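Peptidyl tryptophan dihydroxylase (PDB 7CTQ) catalyses, as an FAD-dependent monooxygenase, the dihydroxylation of a peptidyl tryptophan, a step essential for the biogenesis of the tryptophylquinone cofactor of quinohemoprotein amine dehydrogenase. Local coordinates at residues D181-M186 with D323-E328; P286-T291 with G300-F305; V360-V365 with V371-V376. All blocks are in the same frame, centred on the assembly; numbering follows the deposited sequence.

Interaction 1: residues D181-M186 with D323-E328; sequences DGWAWM and DFYGQE
Strand 182-188 of the larger mixed beta sheet and the C-terminal part of the long helix 299-327 meet beside the flavin, and the meeting is confined to the side chains of Trp-183 and Tyr-325. The backbones stay well apart, with Trp-183 CA 9.8 Å from Tyr-325 CA, so the two aromatic groups bridge the gap. The indole NE1 of Trp-183 donates to Tyr-325 OH at 3.1 Å, with an N-H...O angle of 153°. The hydroxyl oxygen lies at the indole edge, near the ring plane, where an indole N-H is directed. The rings themselves are inclined at 66°, and Trp-183 CD1 touches Tyr-325 CE1 at 3.8 Å. A chi1 of 59° swings the indole between its own backbone N and carbonyl carbon and sends it from the strand toward the helix. Both side chains also rest on Leu-270, and the phenol has a further hydrogen bond to Asp-268 OD2. The Trp-183 side chain lies about 6 Å from the bound FAD and about 4 Å from a hexane-1,6-diol, probably from the crystallisation liquor, which is consistent with a pocket beside the cofactor. Chemically, the buried phenol oxygen accepts from the indole while its own hydrogen probably serves Asp-268, so the two partners would hold the hydroxyl in one rotation and the indole N-H is satisfied.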
ATOM      1  N   ASP A 181     -19.578  15.646  -5.816  1.00 36.93           N
ATOM      2  CA  ASP A 181     -18.284  16.258  -5.525  1.00 33.10           C
ATOM      3  C   ASP A 181     -17.448  15.354  -4.622  1.00 37.24           C
ATOM      4  O   ASP A 181     -16.599  15.824  -3.857  1.00 37.10           O
ATOM      5  CB  ASP A 181     -18.465  17.643  -4.898  1.00 34.38           C
ATOM      6  CG  ASP A 181     -19.208  17.592  -3.553  1.00 47.72           C
ATOM      7  OD1 ASP A 181     -19.954  16.616  -3.321  1.00 42.99           O
ATOM      8  OD2 ASP A 181     -19.052  18.520  -2.733  1.00 43.75           O
ATOM      9  N   GLY A 182     -17.696  14.052  -4.688  1.00 35.85           N
ATOM     10  CA  GLY A 182     -16.981  13.120  -3.846  1.00 36.57           C
ATOM     11  C   GLY A 182     -17.606  11.749  -3.960  1.00 34.58           C
ATOM     12  O   GLY A 182     -18.440  11.496  -4.830  1.00 37.88           O
ATOM     13  N   TRP A 183     -17.182  10.866  -3.065  1.00 38.27           N
ATOM     14  CA  TRP A 183     -17.807   9.561  -2.961  1.00 45.70           C
ATOM     15  C   TRP A 183     -17.816   9.169  -1.492  1.00 31.43           C
ATOM     16  O   TRP A 183     -17.009   9.650  -0.692  1.00 36.19           O
ATOM     17  CB  TRP A 183     -17.102   8.496  -3.840  1.00 34.74           C
ATOM     18  CG  TRP A 183     -15.659   8.297  -3.517  1.00 41.09           C
ATOM     19  CD1 TRP A 183     -14.591   9.011  -4.010  1.00 38.61           C
ATOM     20  CD2 TRP A 183     -15.111   7.319  -2.630  1.00 42.12           C
ATOM     21  NE1 TRP A 183     -13.416   8.529  -3.476  1.00 35.54           N
ATOM     22  CE2 TRP A 183     -13.705   7.487  -2.634  1.00 36.47           C
ATOM     23  CE3 TRP A 183     -15.666   6.302  -1.844  1.00 39.97           C
ATOM     24  CZ2 TRP A 183     -12.854   6.693  -1.858  1.00 39.62           C
ATOM     25  CZ3 TRP A 183     -14.818   5.506  -1.090  1.00 38.04           C
ATOM     26  CH2 TRP A 183     -13.427   5.710  -1.097  1.00 43.59           C
ATOM     27  N   ALA A 184     -18.746   8.289  -1.142  1.00 36.44           N
ATOM     28  CA  ALA A 184     -18.900   7.873   0.242  1.00 43.52           C
ATOM     29  C   ALA A 184     -18.828   6.357   0.353  1.00 38.48           C
ATOM     30  O   ALA A 184     -19.287   5.631  -0.532  1.00 42.24           O
ATOM     31  CB  ALA A 184     -20.229   8.390   0.838  1.00 39.70           C
ATOM     32  N   TRP A 185     -18.237   5.897   1.449  1.00 36.84           N
ATOM     33  CA  TRP A 185     -18.233   4.497   1.837  1.00 39.82           C
ATOM     34  C   TRP A 185     -18.895   4.384   3.203  1.00 45.30           C
ATOM     35  O   TRP A 185     -18.619   5.190   4.099  1.00 41.43           O
ATOM     36  CB  TRP A 185     -16.807   3.961   1.902  1.00 40.33           C
ATOM     37  CG  TRP A 185     -16.621   2.769   2.776  1.00 45.73           C
ATOM     38  CD1 TRP A 185     -16.038   2.735   4.012  1.00 49.44           C
ATOM     39  CD2 TRP A 185     -16.995   1.421   2.471  1.00 41.76           C
ATOM     40  NE1 TRP A 185     -16.031   1.450   4.497  1.00 49.39           N
ATOM     41  CE2 TRP A 185     -16.609   0.624   3.569  1.00 43.74           C
ATOM     42  CE3 TRP A 185     -17.617   0.812   1.374  1.00 48.49           C
ATOM     43  CZ2 TRP A 185     -16.827  -0.753   3.605  1.00 55.90           C
ATOM     44  CZ3 TRP A 185     -17.837  -0.553   1.411  1.00 60.14           C
ATOM     45  CH2 TRP A 185     -17.437  -1.323   2.517  1.00 59.24           C
ATOM     46  N   MET A 186     -19.756   3.380   3.374  1.00 42.56           N
ATOM     47  CA  MET A 186     -20.453   3.206   4.644  1.00 50.43           C
ATOM     48  C   MET A 186     -20.598   1.728   4.983  1.00 47.96           C
ATOM     49  O   MET A 186     -20.703   0.875   4.096  1.00 47.40           O
ATOM     50  CB  MET A 186     -21.838   3.872   4.624  1.00 38.15           C
ATOM     51  CG  MET A 186     -22.757   3.305   3.568  1.00 46.13           C
ATOM     52  SD  MET A 186     -24.180   4.357   3.275  1.00 47.88           S
ATOM     53  CE  MET A 186     -23.592   5.405   1.939  1.00 45.95           C
ATOM     54  N   ASP A 323      -8.419   4.800 -12.847  1.00 39.17           N
ATOM     55  CA  ASP A 323      -9.345   4.079 -13.714  1.00 37.37           C
ATOM     56  C   ASP A 323     -10.674   3.815 -13.016  1.00 31.86           C
ATOM     57  O   ASP A 323     -11.722   3.805 -13.669  1.00 34.57           O
ATOM     58  CB  ASP A 323      -8.714   2.766 -14.172  1.00 35.82           C
ATOM     59  CG  ASP A 323      -7.570   2.978 -15.155  1.00 36.93           C
ATOM     60  OD1 ASP A 323      -7.324   4.139 -15.529  1.00 42.13           O
ATOM     61  OD2 ASP A 323      -6.901   1.990 -15.535  1.00 46.84           O
ATOM     62  N   PHE A 324     -10.657   3.591 -11.697  1.00 35.30           N
ATOM     63  CA  PHE A 324     -11.918   3.524 -10.962  1.00 36.73           C
ATOM     64  C   PHE A 324     -12.657   4.851 -11.045  1.00 37.57           C
ATOM     65  O   PHE A 324     -13.847   4.887 -11.372  1.00 39.36           O
ATOM     66  CB  PHE A 324     -11.677   3.130  -9.503  1.00 36.41           C
ATOM     67  CG  PHE A 324     -11.364   1.681  -9.312  1.00 45.00           C
ATOM     68  CD1 PHE A 324     -12.153   0.705  -9.891  1.00 57.33           C
ATOM     69  CD2 PHE A 324     -10.255   1.290  -8.579  1.00 48.98           C
ATOM     70  CE1 PHE A 324     -11.844  -0.637  -9.726  1.00 56.19           C
ATOM     71  CE2 PHE A 324      -9.946  -0.042  -8.412  1.00 43.85           C
ATOM     72  CZ  PHE A 324     -10.745  -1.007  -8.975  1.00 40.83           C
ATOM     73  N   TYR A 325     -11.963   5.961 -10.769  1.00 37.90           N
ATOM     74  CA  TYR A 325     -12.590   7.274 -10.922  1.00 34.49           C
ATOM     75  C   TYR A 325     -13.133   7.458 -12.333  1.00 42.61           C
ATOM     76  O   TYR A 325     -14.206   8.046 -12.528  1.00 40.14           O
ATOM     77  CB  TYR A 325     -11.590   8.389 -10.584  1.00 35.33           C
ATOM     78  CG  TYR A 325     -11.416   8.659  -9.099  1.00 37.47           C
ATOM     79  CD1 TYR A 325     -12.466   9.176  -8.324  1.00 39.74           C
ATOM     80  CD2 TYR A 325     -10.200   8.416  -8.462  1.00 34.46           C
ATOM     81  CE1 TYR A 325     -12.299   9.443  -6.950  1.00 30.91           C
ATOM     82  CE2 TYR A 325     -10.034   8.679  -7.088  1.00 34.12           C
ATOM     83  CZ  TYR A 325     -11.088   9.186  -6.344  1.00 40.14           C
ATOM     84  OH  TYR A 325     -10.923   9.437  -4.992  1.00 34.24           O
ATOM     85  N   GLY A 326     -12.410   6.951 -13.332  1.00 40.35           N
ATOM     86  CA  GLY A 326     -12.832   7.131 -14.707  1.00 38.26           C
ATOM     87  C   GLY A 326     -14.060   6.328 -15.083  1.00 41.74           C
ATOM     88  O   GLY A 326     -14.738   6.672 -16.061  1.00 46.23           O
ATOM     89  N   GLN A 327     -14.349   5.248 -14.354  1.00 35.54           N
ATOM     90  CA  GLN A 327     -15.575   4.498 -14.625  1.00 46.63           C
ATOM     91  C   GLN A 327     -16.830   5.326 -14.361  1.00 52.03           C
ATOM     92  O   GLN A 327     -17.884   5.038 -14.941  1.00 51.72           O
ATOM     93  CB  GLN A 327     -15.599   3.211 -13.798  1.00 44.77           C
ATOM     94  CG  GLN A 327     -14.733   2.115 -14.400  1.00 49.89           C
ATOM     95  CD  GLN A 327     -14.902   0.770 -13.724  1.00 62.55           C
ATOM     96  OE1 GLN A 327     -14.363   0.529 -12.641  1.00 56.12           O
ATOM     97  NE2 GLN A 327     -15.645  -0.127 -14.372  1.00 77.17           N
ATOM     98  N   GLU A 328     -16.742   6.350 -13.517  1.00 45.22           N
ATOM     99  CA  GLU A 328     -17.867   7.253 -13.267  1.00 44.63           C
ATOM    100  C   GLU A 328     -17.924   8.271 -14.400  1.00 48.77           C
ATOM    101  O   GLU A 328     -17.173   9.250 -14.416  1.00 49.46           O
ATOM    102  CB  GLU A 328     -17.720   7.921 -11.903  1.00 41.88           C
ATOM    103  CG  GLU A 328     -18.727   9.011 -11.636  1.00 43.34           C
ATOM    104  CD  GLU A 328     -20.167   8.527 -11.743  1.00 46.01           C
ATOM    105  OE1 GLU A 328     -20.803   8.754 -12.791  1.00 41.09           O
ATOM    106  OE2 GLU A 328     -20.651   7.912 -10.773  1.00 44.88           O
TER

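Interaction 2: residues P286-T291 with G300-F305; sequences PVVINT and GLARQF
A chi1 of 170° places the two methyls of Val-288 for different partners on the facing helix: CG1 lies opposite the backbone N and meets Ala-302, while CG2, beside that N, reaches Phe-305. Phe-305 has its ring swung opposite its own N (chi1 -174°), which carries CD1 to within 3.9 Å of Val-288 CG2, an approach oblique to the ring. Val-288 CG1 settles 3.7 Å from the carbonyl oxygen Ala-302 O and 4.2 Å from Ala-302 CB. These residues form the inner side of an antiparallel helical hairpin, in which helices 285-294 and 299-327 are joined by a short loop and run at 164° with their local axes 9.3 Å apart. The small side chain of Ala-302 probably helps the backbones draw close, Val-288 CA lying 5.5 Å from Ala-302 CA. One turn further along, Thr-291 lays its CB 4.0 Å from Ala-302 CB, and its CG2 joins the same apolar patch. The hydroxyl turns back instead: Thr-291 OG1 donates to Val-287 O at 2.7 Å and also meets Val-371 N of the neighbouring beta hairpin; the Val-287 carbonyl also takes the helical bond from Thr-291 N, the two donors arriving from opposite faces of its plane. Away from the hairpin interface, Ile-289 packs on Thr-20 and Leu-24 of helix 15-27, whose first turn carries the last glycine of a probable Rossmann-type GxGxxG motif.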
ATOM      1  N   PRO A 286      12.420  -6.791   3.739  1.00 34.56           N
ATOM      2  CA  PRO A 286      13.411  -7.619   4.452  1.00 41.39           C
ATOM      3  C   PRO A 286      14.696  -7.883   3.674  1.00 39.04           C
ATOM      4  O   PRO A 286      15.769  -7.885   4.286  1.00 34.59           O
ATOM      5  CB  PRO A 286      12.636  -8.913   4.750  1.00 33.15           C
ATOM      6  CG  PRO A 286      11.228  -8.482   4.844  1.00 38.53           C
ATOM      7  CD  PRO A 286      11.075  -7.399   3.803  1.00 38.35           C
ATOM      8  N   VAL A 287      14.645  -8.093   2.350  1.00 30.20           N
ATOM      9  CA  VAL A 287      15.910  -8.323   1.660  1.00 32.98           C
ATOM     10  C   VAL A 287      16.715  -7.029   1.564  1.00 32.70           C
ATOM     11  O   VAL A 287      17.957  -7.063   1.518  1.00 34.56           O
ATOM     12  CB  VAL A 287      15.719  -8.965   0.268  1.00 30.16           C
ATOM     13  CG1 VAL A 287      15.369 -10.454   0.390  1.00 33.57           C
ATOM     14  CG2 VAL A 287      14.661  -8.221  -0.539  1.00 39.74           C
ATOM     15  N   VAL A 288      16.046  -5.876   1.498  1.00 31.16           N
ATOM     16  CA  VAL A 288      16.789  -4.617   1.468  1.00 31.44           C
ATOM     17  C   VAL A 288      17.532  -4.439   2.789  1.00 36.50           C
ATOM     18  O   VAL A 288      18.738  -4.155   2.818  1.00 32.39           O
ATOM     19  CB  VAL A 288      15.844  -3.436   1.161  1.00 33.70           C
ATOM     20  CG1 VAL A 288      16.551  -2.092   1.367  1.00 26.97           C
ATOM     21  CG2 VAL A 288      15.322  -3.524  -0.306  1.00 29.01           C
ATOM     22  N   ILE A 289      16.823  -4.651   3.901  1.00 33.93           N
ATOM     23  CA  ILE A 289      17.437  -4.606   5.233  1.00 34.74           C
ATOM     24  C   ILE A 289      18.579  -5.614   5.330  1.00 36.85           C
ATOM     25  O   ILE A 289      19.676  -5.300   5.807  1.00 40.73           O
ATOM     26  CB  ILE A 289      16.355  -4.847   6.301  1.00 36.29           C
ATOM     27  CG1 ILE A 289      15.299  -3.746   6.202  1.00 33.39           C
ATOM     28  CG2 ILE A 289      16.949  -4.926   7.730  1.00 33.51           C
ATOM     29  CD1 ILE A 289      14.039  -4.003   6.995  1.00 36.71           C
ATOM     30  N   ASN A 290      18.332  -6.845   4.873  1.00 36.59           N
ATOM     31  CA  ASN A 290      19.356  -7.884   4.898  1.00 37.80           C
ATOM     32  C   ASN A 290      20.618  -7.435   4.169  1.00 42.02           C
ATOM     33  O   ASN A 290      21.743  -7.689   4.630  1.00 31.88           O
ATOM     34  CB  ASN A 290      18.787  -9.170   4.283  1.00 32.24           C
ATOM     35  CG  ASN A 290      19.739 -10.336   4.380  1.00 35.60           C
ATOM     36  OD1 ASN A 290      20.210 -10.681   5.470  1.00 38.07           O
ATOM     37  ND2 ASN A 290      20.039 -10.955   3.236  1.00 35.94           N
ATOM     38  N   THR A 291      20.453  -6.733   3.045  1.00 33.52           N
ATOM     39  CA  THR A 291      21.611  -6.183   2.354  1.00 33.14           C
ATOM     40  C   THR A 291      22.256  -5.076   3.177  1.00 38.05           C
ATOM     41  O   THR A 291      23.483  -5.028   3.306  1.00 37.21           O
ATOM     42  CB  THR A 291      21.215  -5.666   0.972  1.00 36.02           C
ATOM     43  OG1 THR A 291      20.388  -6.645   0.318  1.00 33.54           O
ATOM     44  CG2 THR A 291      22.478  -5.404   0.116  1.00 31.39           C
ATOM     45  N   GLY A 300      24.105   1.683  -1.373  1.00 35.97           N
ATOM     46  CA  GLY A 300      23.620   2.474  -2.493  1.00 39.63           C
ATOM     47  C   GLY A 300      22.677   1.677  -3.376  1.00 34.37           C
ATOM     48  O   GLY A 300      21.573   2.130  -3.704  1.00 36.39           O
ATOM     49  N   LEU A 301      23.093   0.465  -3.757  1.00 35.60           N
ATOM     50  CA  LEU A 301      22.233  -0.391  -4.568  1.00 39.03           C
ATOM     51  C   LEU A 301      20.959  -0.738  -3.825  1.00 37.17           C
ATOM     52  O   LEU A 301      19.860  -0.670  -4.387  1.00 31.84           O
ATOM     53  CB  LEU A 301      22.967  -1.667  -4.960  1.00 34.25           C
ATOM     54  CG  LEU A 301      24.165  -1.543  -5.899  1.00 43.97           C
ATOM     55  CD1 LEU A 301      24.913  -2.878  -5.981  1.00 37.01           C
ATOM     56  CD2 LEU A 301      23.708  -1.072  -7.276  1.00 41.83           C
ATOM     57  N   ALA A 302      21.084  -1.118  -2.555  1.00 33.42           N
ATOM     58  CA  ALA A 302      19.906  -1.482  -1.783  1.00 31.89           C
ATOM     59  C   ALA A 302      18.960  -0.303  -1.645  1.00 33.61           C
ATOM     60  O   ALA A 302      17.737  -0.469  -1.721  1.00 33.10           O
ATOM     61  CB  ALA A 302      20.318  -2.018  -0.400  1.00 38.63           C
ATOM     62  N   ARG A 303      19.502   0.902  -1.452  1.00 33.58           N
ATOM     63  CA  ARG A 303      18.627   2.060  -1.312  1.00 25.54           C
ATOM     64  C   ARG A 303      17.904   2.346  -2.617  1.00 30.31           C
ATOM     65  O   ARG A 303      16.697   2.617  -2.619  1.00 30.66           O
ATOM     66  CB  ARG A 303      19.419   3.292  -0.859  1.00 33.59           C
ATOM     67  CG  ARG A 303      19.933   3.214   0.597  1.00 47.21           C
ATOM     68  CD  ARG A 303      21.069   4.221   0.875  1.00 43.64           C
ATOM     69  NE  ARG A 303      20.533   5.562   1.087  1.00 47.56           N
ATOM     70  CZ  ARG A 303      21.216   6.582   1.600  1.00 61.43           C
ATOM     71  NH1 ARG A 303      20.621   7.758   1.744  1.00 57.12           N
ATOM     72  NH2 ARG A 303      22.486   6.429   1.962  1.00 55.21           N
ATOM     73  N   GLN A 304      18.631   2.270  -3.737  1.00 31.92           N
ATOM     74  CA  GLN A 304      18.009   2.501  -5.035  1.00 32.54           C
ATOM     75  C   GLN A 304      16.943   1.452  -5.318  1.00 32.47           C
ATOM     76  O   GLN A 304      15.865   1.768  -5.837  1.00 32.71           O
ATOM     77  CB  GLN A 304      19.071   2.502  -6.131  1.00 31.80           C
ATOM     78  CG  GLN A 304      18.479   2.754  -7.526  1.00 36.60           C
ATOM     79  CD  GLN A 304      19.511   2.662  -8.635  1.00 43.55           C
ATOM     80  OE1 GLN A 304      20.698   2.833  -8.392  1.00 43.65           O
ATOM     81  NE2 GLN A 304      19.057   2.387  -9.866  1.00 40.59           N
ATOM     82  N   PHE A 305      17.207   0.198  -4.946  1.00 31.57           N
ATOM     83  CA  PHE A 305      16.219  -0.847  -5.178  1.00 32.64           C
ATOM     84  C   PHE A 305      14.901  -0.524  -4.475  1.00 31.65           C
ATOM     85  O   PHE A 305      13.820  -0.634  -5.072  1.00 29.30           O
ATOM     86  CB  PHE A 305      16.767  -2.206  -4.718  1.00 27.87           C
ATOM     87  CG  PHE A 305      15.864  -3.348  -5.054  1.00 34.10           C
ATOM     88  CD1 PHE A 305      14.850  -3.729  -4.179  1.00 34.14           C
ATOM     89  CD2 PHE A 305      15.997  -4.016  -6.262  1.00 37.90           C
ATOM     90  CE1 PHE A 305      13.976  -4.758  -4.501  1.00 43.55           C
ATOM     91  CE2 PHE A 305      15.137  -5.065  -6.590  1.00 43.56           C
ATOM     92  CZ  PHE A 305      14.117  -5.429  -5.711  1.00 45.47           C
TER

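Interaction 3: residues V360-V365 with V371-V376; sequences VERRPV and VDEAEV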
ATOM      1  N   VAL A 360      20.219  -1.911 -22.564  1.00 34.16           N
ATOM      2  CA  VAL A 360      20.954  -2.746 -21.618  1.00 33.71           C
ATOM      3  C   VAL A 360      21.661  -1.815 -20.640  1.00 38.35           C
ATOM      4  O   VAL A 360      22.455  -0.956 -21.047  1.00 38.11           O
ATOM      5  CB  VAL A 360      21.961  -3.658 -22.328  1.00 36.44           C
ATOM      6  CG1 VAL A 360      22.825  -4.332 -21.303  1.00 38.38           C
ATOM      7  CG2 VAL A 360      21.244  -4.696 -23.205  1.00 34.37           C
ATOM      8  N   GLU A 361      21.363  -1.968 -19.357  1.00 33.05           N
ATOM      9  CA  GLU A 361      21.941  -1.132 -18.319  1.00 36.19           C
ATOM     10  C   GLU A 361      22.206  -1.983 -17.088  1.00 38.23           C
ATOM     11  O   GLU A 361      21.530  -2.987 -16.849  1.00 32.20           O
ATOM     12  CB  GLU A 361      21.014   0.053 -17.945  1.00 37.07           C
ATOM     13  CG  GLU A 361      20.904   1.131 -19.015  1.00 36.15           C
ATOM     14  CD  GLU A 361      20.105   2.346 -18.557  1.00 53.50           C
ATOM     15  OE1 GLU A 361      19.494   3.009 -19.417  1.00 50.82           O
ATOM     16  OE2 GLU A 361      20.083   2.644 -17.343  1.00 53.70           O
ATOM     17  N   ARG A 362      23.202  -1.564 -16.310  1.00 36.34           N
ATOM     18  CA  ARG A 362      23.490  -2.173 -15.018  1.00 35.56           C
ATOM     19  C   ARG A 362      22.547  -1.579 -13.969  1.00 31.36           C
ATOM     20  O   ARG A 362      22.534  -0.364 -13.758  1.00 39.55           O
ATOM     21  CB  ARG A 362      24.958  -1.931 -14.652  1.00 38.06           C
ATOM     22  CG  ARG A 362      25.574  -2.972 -13.741  1.00 52.87           C
ATOM     23  CD  ARG A 362      27.066  -2.699 -13.542  1.00 48.65           C
ATOM     24  NE  ARG A 362      27.676  -2.286 -14.797  1.00 58.20           N
ATOM     25  CZ  ARG A 362      28.262  -1.112 -15.018  1.00 48.39           C
ATOM     26  NH1 ARG A 362      28.336  -0.199 -14.058  1.00 52.80           N
ATOM     27  NH2 ARG A 362      28.773  -0.857 -16.215  1.00 52.65           N
ATOM     28  N   ARG A 363      21.754  -2.424 -13.328  1.00 31.55           N
ATOM     29  CA  ARG A 363      20.693  -1.982 -12.439  1.00 32.02           C
ATOM     30  C   ARG A 363      20.660  -2.904 -11.235  1.00 31.17           C
ATOM     31  O   ARG A 363      21.208  -4.010 -11.284  1.00 32.60           O
ATOM     32  CB  ARG A 363      19.322  -1.992 -13.138  1.00 34.32           C
ATOM     33  CG  ARG A 363      19.222  -1.067 -14.350  1.00 31.78           C
ATOM     34  CD  ARG A 363      19.221   0.401 -13.943  1.00 39.26           C
ATOM     35  NE  ARG A 363      18.822   1.271 -15.057  1.00 41.81           N
ATOM     36  CZ  ARG A 363      17.558   1.622 -15.292  1.00 39.46           C
ATOM     37  NH1 ARG A 363      16.595   1.167 -14.494  1.00 32.99           N
ATOM     38  NH2 ARG A 363      17.253   2.422 -16.309  1.00 37.65           N
ATOM     39  N   PRO A 364      20.020  -2.479 -10.137  1.00 30.35           N
ATOM     40  CA  PRO A 364      19.861  -3.365  -8.972  1.00 33.62           C
ATOM     41  C   PRO A 364      18.988  -4.580  -9.270  1.00 42.23           C
ATOM     42  O   PRO A 364      17.957  -4.477  -9.938  1.00 34.15           O
ATOM     43  CB  PRO A 364      19.182  -2.462  -7.927  1.00 31.22           C
ATOM     44  CG  PRO A 364      19.483  -1.063  -8.363  1.00 36.69           C
ATOM     45  CD  PRO A 364      19.568  -1.108  -9.860  1.00 33.38           C
ATOM     46  N   VAL A 365      19.393  -5.731  -8.716  1.00 31.08           N
ATOM     47  CA  VAL A 365      18.675  -7.002  -8.828  1.00 31.72           C
ATOM     48  C   VAL A 365      18.692  -7.693  -7.469  1.00 35.85           C
ATOM     49  O   VAL A 365      19.502  -7.369  -6.601  1.00 36.88           O
ATOM     50  CB  VAL A 365      19.294  -7.934  -9.892  1.00 37.94           C
ATOM     51  CG1 VAL A 365      19.318  -7.266 -11.250  1.00 34.04           C
ATOM     52  CG2 VAL A 365      20.712  -8.327  -9.493  1.00 42.03           C
ATOM     53  N   VAL A 371      20.551  -7.447  -2.407  1.00 39.85           N
ATOM     54  CA  VAL A 371      20.520  -6.588  -3.584  1.00 27.44           C
ATOM     55  C   VAL A 371      21.919  -6.569  -4.173  1.00 40.60           C
ATOM     56  O   VAL A 371      22.892  -6.226  -3.494  1.00 36.16           O
ATOM     57  CB  VAL A 371      20.027  -5.173  -3.241  1.00 34.50           C
ATOM     58  CG1 VAL A 371      20.086  -4.244  -4.485  1.00 27.59           C
ATOM     59  CG2 VAL A 371      18.614  -5.232  -2.685  1.00 31.35           C
ATOM     60  N   ASP A 372      22.029  -7.005  -5.413  1.00 35.53           N
ATOM     61  CA  ASP A 372      23.282  -6.973  -6.143  1.00 42.04           C
ATOM     62  C   ASP A 372      23.049  -6.075  -7.341  1.00 32.97           C
ATOM     63  O   ASP A 372      22.083  -5.309  -7.370  1.00 36.30           O
ATOM     64  CB  ASP A 372      23.708  -8.394  -6.545  1.00 40.28           C
ATOM     65  CG  ASP A 372      25.222  -8.558  -6.666  1.00 51.58           C
ATOM     66  OD1 ASP A 372      25.895  -7.674  -7.255  1.00 47.29           O
ATOM     67  OD2 ASP A 372      25.751  -9.595  -6.179  1.00 63.06           O
ATOM     68  N   GLU A 373      23.917  -6.166  -8.331  1.00 37.10           N
ATOM     69  CA  GLU A 373      23.833  -5.355  -9.524  1.00 36.55           C
ATOM     70  C   GLU A 373      24.125  -6.274 -10.699  1.00 44.69           C
ATOM     71  O   GLU A 373      24.984  -7.154 -10.597  1.00 38.76           O
ATOM     72  CB  GLU A 373      24.833  -4.200  -9.452  1.00 44.45           C
ATOM     73  CG  GLU A 373      24.566  -3.063 -10.387  1.00 49.12           C
ATOM     74  CD  GLU A 373      25.734  -2.086 -10.438  1.00 57.35           C
ATOM     75  OE1 GLU A 373      26.890  -2.540 -10.292  1.00 61.88           O
ATOM     76  OE2 GLU A 373      25.496  -0.871 -10.626  1.00 60.51           O
ATOM     77  N   ALA A 374      23.394  -6.099 -11.797  1.00 36.64           N
ATOM     78  CA  ALA A 374      23.635  -6.923 -12.971  1.00 32.01           C
ATOM     79  C   ALA A 374      23.172  -6.160 -14.191  1.00 36.93           C
ATOM     80  O   ALA A 374      22.371  -5.228 -14.093  1.00 30.30           O
ATOM     81  CB  ALA A 374      22.917  -8.282 -12.884  1.00 34.77           C
ATOM     82  N   GLU A 375      23.716  -6.542 -15.343  1.00 33.32           N
ATOM     83  CA  GLU A 375      23.199  -6.047 -16.610  1.00 36.15           C
ATOM     84  C   GLU A 375      21.794  -6.600 -16.800  1.00 34.67           C
ATOM     85  O   GLU A 375      21.588  -7.816 -16.771  1.00 38.53           O
ATOM     86  CB  GLU A 375      24.109  -6.458 -17.765  1.00 36.47           C
ATOM     87  CG  GLU A 375      25.414  -5.665 -17.820  1.00 42.04           C
ATOM     88  CD  GLU A 375      25.985  -5.564 -19.229  1.00 52.22           C
ATOM     89  OE1 GLU A 375      26.929  -4.772 -19.427  1.00 62.38           O
ATOM     90  OE2 GLU A 375      25.496  -6.279 -20.139  1.00 47.88           O
ATOM     91  N   VAL A 376      20.819  -5.708 -16.937  1.00 35.67           N
ATOM     92  CA  VAL A 376      19.436  -6.097 -17.169  1.00 33.36           C
ATOM     93  C   VAL A 376      18.990  -5.388 -18.432  1.00 28.91           C
ATOM     94  O   VAL A 376      19.696  -4.534 -18.968  1.00 33.08           O
ATOM     95  CB  VAL A 376      18.513  -5.743 -15.982  1.00 28.26           C
ATOM     96  CG1 VAL A 376      19.038  -6.386 -14.690  1.00 31.50           C
ATOM     97  CG2 VAL A 376      18.436  -4.234 -15.823  1.00 29.97           C
TER
HETATM   98  O   HOH W   1      28.468  -3.929 -16.877  1.00 47.47           O
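The guanidinium of Arg-362 and the carboxylate of Glu-373 stand almost perpendicular, 80° apart, and it is the aliphatic CG and CD of Arg-362, not its nitrogens, that lie against the carboxylate. Arg-362 CD comes to 3.3 Å from Glu-373 OE1, whereas Arg-362 NH1 and Glu-373 OE2 remain 4.5 Å apart, beyond a salt bridge. A second flat group, the guanidinium of Arg-363, is engaged at its edge in a side-on salt bridge: NE at 2.9 Å and NH2 at 3.0 Å both donate to the single oxygen Glu-361 OE2, which lies in the guanidinium plane while both nitrogens meet it from the same face, above the carboxylate plane. These groups decorate a two-stranded antiparallel beta hairpin, strands 359-367 and 370-378, whose segments are twisted to 145°. Three hydrogen-bonded pairs, Glu-361 with Val-376, Arg-363 with Ala-374 and Val-365 with Asp-372, each exchange two backbone bonds. Pro-364, which has no N-H to give, falls at a non-hydrogen-bonded pair opposite Glu-373. On the face bearing Val-365, Ala-374 and Val-376 an apolar strip forms, with Val-365 CG1 3.6 Å from Val-376 CG1 and the side chain of Trp-387 touching all three. The bend of Arg-363 at chi2 (-71°) leads its guanidinium back to Glu-361, while Arg-363 CG stays 3.6 Å from Val-376 CG2. On the other face Pro-364 leans on Gln-304 and Phe-305 of helix 299-327, so the hairpin packs against that helix. Toward the far end Glu-375 is held mainly by a salt bridge from its OE2 to Arg-399, and its other oxygen joins the strands through solvent: water 1 accepts from Arg-362 NE at 2.8 Å and donates to Glu-375 OE1 at 3.1 Å.

In the fold
Helix 299-327 is the common thread: its beginning takes part in interaction 2 and its far end in interaction 1, whose centres lie 37 Å apart on opposite sides of the chain's centre. Interaction 1 is the contact beside the flavin; interactions 2 and 3 form a second cluster, with centres 13 Å apart. There the helical hairpin and the beta hairpin touch directly, Thr-291 OG1 lying 2.8 Å from Val-371 N in a probable hydrogen bond, and Leu-301 CD1 packing 3.7 Å from Glu-373 CB. The side chain of Trp-183 is about 6 Å from FAD, whereas interaction 3 stays about 24 Å, between nearest atoms, from interaction 1.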